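Local coordinates for UDP-N-acetylglucosamine 2-epimerase (Methanocaldococcus jannaschii, PDB 4NES) that catalyses the reversible epimerisation at C-2 of UDP-N-acetylglucosamine, giving UDP-N-acetylmannosamine, and works as a homodimer, at the interface of chains A and B. Sequence-based numbering; all coordinates share one arbitrary frame. Chains: chain A/B, UDP-N-acetylglucosamine 2-epimerase.

The interface of chains A and B. Residues chain A 125, 134-135, 138, 156-158; chain B 125, 138, 156-158.
Around the two-fold axis of the UDP-N-acetylglucosamine 2-epimerase homodimer, an enzyme of the GT-B fold, the last turns of the helices 128-138 bring A:His138 and B:His138 together, and each contact recurs with the chains exchanged. The centre of the patch lies about 25 Å from A:His207, the likely active-site residue. The imidazoles overlap at their rims, each placing NE2 over a face of the other, with CE1 of A:His138 3.6 Å from CE1 of B:His138. CG is anti to the carbonyl carbon and beside the backbone N (chi1 -76°), and chi2 of -91° sets the turn of the ring. Rotation is fixed within each subunit: NE2 of A:His138 donates to the carboxylate OE1 of A:Glu157 at 2.8 Å, close to the ring plane and on the anti lone pair. The other carboxylate oxygen, OE2 of A:Glu157, forms a salt bridge with NH2 of A:Arg125 (3.1 Å). The carboxylate may thereby ease the meeting of two rings whose charge is not seen. At the ND1 edge of B:His138, NH1 of A:Arg125 lies in the ring plane, weakly bonded to ND1 at 3.2 Å; the guanidinium, bent at chi3 (-82°), is backed on one face by CG1 of A:Val134 but is itself poorly ordered. The backbones also pack closely, CA of A:Glu157 meeting CA of B:Glu157 at 3.8 Å.

Beyond this the contact loosens. A water links NH2 of A:Arg125 (3.2 Å) to the backbone O of B:Glu157 (2.8 Å). The poorly ordered guanidinium of A:Arg156 lays one face against CA of B:Gly158, a packing contact without a hydrogen bond.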
loop_
_atom_site.group_PDB
_atom_site.type_symbol
_atom_site.label_atom_id
_atom_site.label_comp_id
_atom_site.label_asym_id
_atom_site.label_seq_id
_atom_site.Cartn_x
_atom_site.Cartn_y
_atom_site.Cartn_z
ATOM N N ARG A 125 8.027 5.601 9.949
ATOM C CA ARG A 125 7.030 5.334 8.902
ATOM C C ARG A 125 6.539 6.619 8.219
ATOM O O ARG A 125 5.568 6.610 7.459
ATOM C CB ARG A 125 5.867 4.460 9.417
ATOM C CG ARG A 125 5.231 3.569 8.336
ATOM C CD ARG A 125 4.144 2.616 8.869
ATOM N NE ARG A 125 4.703 1.398 9.462
ATOM C CZ ARG A 125 3.982 0.361 9.883
ATOM N NH1 ARG A 125 2.654 0.376 9.776
ATOM N NH2 ARG A 125 4.593 -0.697 10.409
ATOM N N VAL A 134 6.815 -1.370 4.134
ATOM C CA VAL A 134 5.712 -1.867 4.954
ATOM C C VAL A 134 4.544 -2.302 4.067
ATOM O O VAL A 134 4.031 -3.415 4.208
ATOM C CB VAL A 134 5.239 -0.823 5.984
ATOM C CG1 VAL A 134 3.937 -1.273 6.658
ATOM C CG2 VAL A 134 6.305 -0.568 7.039
ATOM N N LEU A 135 4.151 -1.449 3.129
ATOM C CA LEU A 135 3.027 -1.777 2.260
ATOM C C LEU A 135 3.317 -3.012 1.416
ATOM O O LEU A 135 2.495 -3.924 1.310
ATOM C CB LEU A 135 2.677 -0.588 1.365
ATOM C CG LEU A 135 2.178 0.647 2.117
ATOM C CD1 LEU A 135 1.719 1.698 1.125
ATOM C CD2 LEU A 135 1.055 0.305 3.077
ATOM N N HIS A 138 3.043 -6.293 3.238
ATOM C CA HIS A 138 1.694 -6.736 3.520
ATOM C C HIS A 138 0.916 -7.248 2.320
ATOM O O HIS A 138 -0.198 -7.739 2.477
ATOM C CB HIS A 138 0.926 -5.646 4.262
ATOM C CG HIS A 138 1.312 -5.548 5.691
ATOM N ND1 HIS A 138 0.671 -6.247 6.683
ATOM C CD2 HIS A 138 2.330 -4.880 6.298
ATOM C CE1 HIS A 138 1.253 -6.002 7.848
ATOM N NE2 HIS A 138 2.265 -5.172 7.632
ATOM N N ARG A 156 5.359 -9.450 14.125
ATOM C CA ARG A 156 4.725 -8.445 14.978
ATOM C C ARG A 156 3.642 -7.664 14.230
ATOM O O ARG A 156 2.747 -7.073 14.850
ATOM C CB ARG A 156 5.787 -7.484 15.521
ATOM C CG ARG A 156 5.336 -6.662 16.708
ATOM C CD ARG A 156 6.148 -5.384 16.839
ATOM N NE ARG A 156 5.281 -4.230 17.062
ATOM C CZ ARG A 156 5.007 -3.309 16.143
ATOM N NH1 ARG A 156 5.548 -3.382 14.933
ATOM N NH2 ARG A 156 4.203 -2.298 16.442
ATOM N N GLU A 157 3.712 -7.657 12.903
ATOM C CA GLU A 157 2.682 -7.032 12.077
ATOM C C GLU A 157 1.670 -8.055 11.563
ATOM O O GLU A 157 0.898 -7.771 10.643
ATOM C CB GLU A 157 3.310 -6.238 10.926
ATOM C CG GLU A 157 4.155 -5.074 11.414
ATOM C CD GLU A 157 4.901 -4.354 10.306
ATOM O OE1 GLU A 157 4.609 -4.586 9.111
ATOM O OE2 GLU A 157 5.786 -3.537 10.644
ATOM N N GLY A 158 1.686 -9.242 12.167
ATOM C CA GLY A 158 0.649 -10.233 11.938
ATOM C C GLY A 158 0.785 -11.046 10.668
ATOM O O GLY A 158 -0.134 -11.766 10.298
ATOM N N ARG B 125 -7.149 -11.813 2.030
ATOM C CA ARG B 125 -6.265 -10.747 1.536
ATOM C C ARG B 125 -5.934 -10.904 0.045
ATOM O O ARG B 125 -5.058 -10.223 -0.492
ATOM C CB ARG B 125 -5.001 -10.592 2.406
ATOM C CG ARG B 125 -4.441 -9.160 2.443
ATOM C CD ARG B 125 -3.245 -8.978 3.397
ATOM N NE ARG B 125 -3.658 -8.790 4.790
ATOM C CZ ARG B 125 -2.833 -8.490 5.792
ATOM N NH1 ARG B 125 -1.530 -8.333 5.566
ATOM N NH2 ARG B 125 -3.316 -8.344 7.023
ATOM N N HIS B 138 -2.269 0.819 7.316
ATOM C CA HIS B 138 -0.873 0.926 7.682
ATOM C C HIS B 138 -0.209 2.245 7.326
ATOM O O HIS B 138 0.942 2.467 7.687
ATOM C CB HIS B 138 -0.091 -0.262 7.129
ATOM C CG HIS B 138 -0.316 -1.505 7.907
ATOM N ND1 HIS B 138 0.476 -1.870 8.968
ATOM C CD2 HIS B 138 -1.295 -2.445 7.826
ATOM C CE1 HIS B 138 0.019 -2.995 9.498
ATOM N NE2 HIS B 138 -1.060 -3.359 8.816
ATOM N N ARG B 156 -3.126 -6.357 16.351
ATOM C CA ARG B 156 -2.459 -7.593 15.946
ATOM C C ARG B 156 -1.517 -7.372 14.760
ATOM O O ARG B 156 -0.594 -8.164 14.528
ATOM C CB ARG B 156 -3.507 -8.655 15.595
ATOM C CG ARG B 156 -2.972 -10.069 15.551
ATOM C CD ARG B 156 -3.839 -10.962 14.678
ATOM N NE ARG B 156 -3.022 -11.758 13.766
ATOM C CZ ARG B 156 -2.911 -11.527 12.461
ATOM N NH1 ARG B 156 -3.582 -10.532 11.894
ATOM N NH2 ARG B 156 -2.140 -12.306 11.716
ATOM N N GLU B 157 -1.740 -6.300 14.007
ATOM C CA GLU B 157 -0.850 -5.928 12.909
ATOM C C GLU B 157 0.154 -4.857 13.333
ATOM O O GLU B 157 0.797 -4.226 12.489
ATOM C CB GLU B 157 -1.653 -5.486 11.680
ATOM C CG GLU B 157 -2.505 -6.606 11.107
ATOM C CD GLU B 157 -3.414 -6.165 9.976
ATOM O OE1 GLU B 157 -3.248 -5.041 9.451
ATOM O OE2 GLU B 157 -4.302 -6.966 9.605
ATOM N N GLY B 158 0.279 -4.663 14.644
ATOM C CA GLY B 158 1.340 -3.843 15.201
ATOM C C GLY B 158 1.108 -2.348 15.156
ATOM O O GLY B 158 2.019 -1.575 15.425
HETATM O O HOH W 1 2.351 -1.871 12.299
HETATM O O HOH W 2 -0.805 -9.070 8.797
#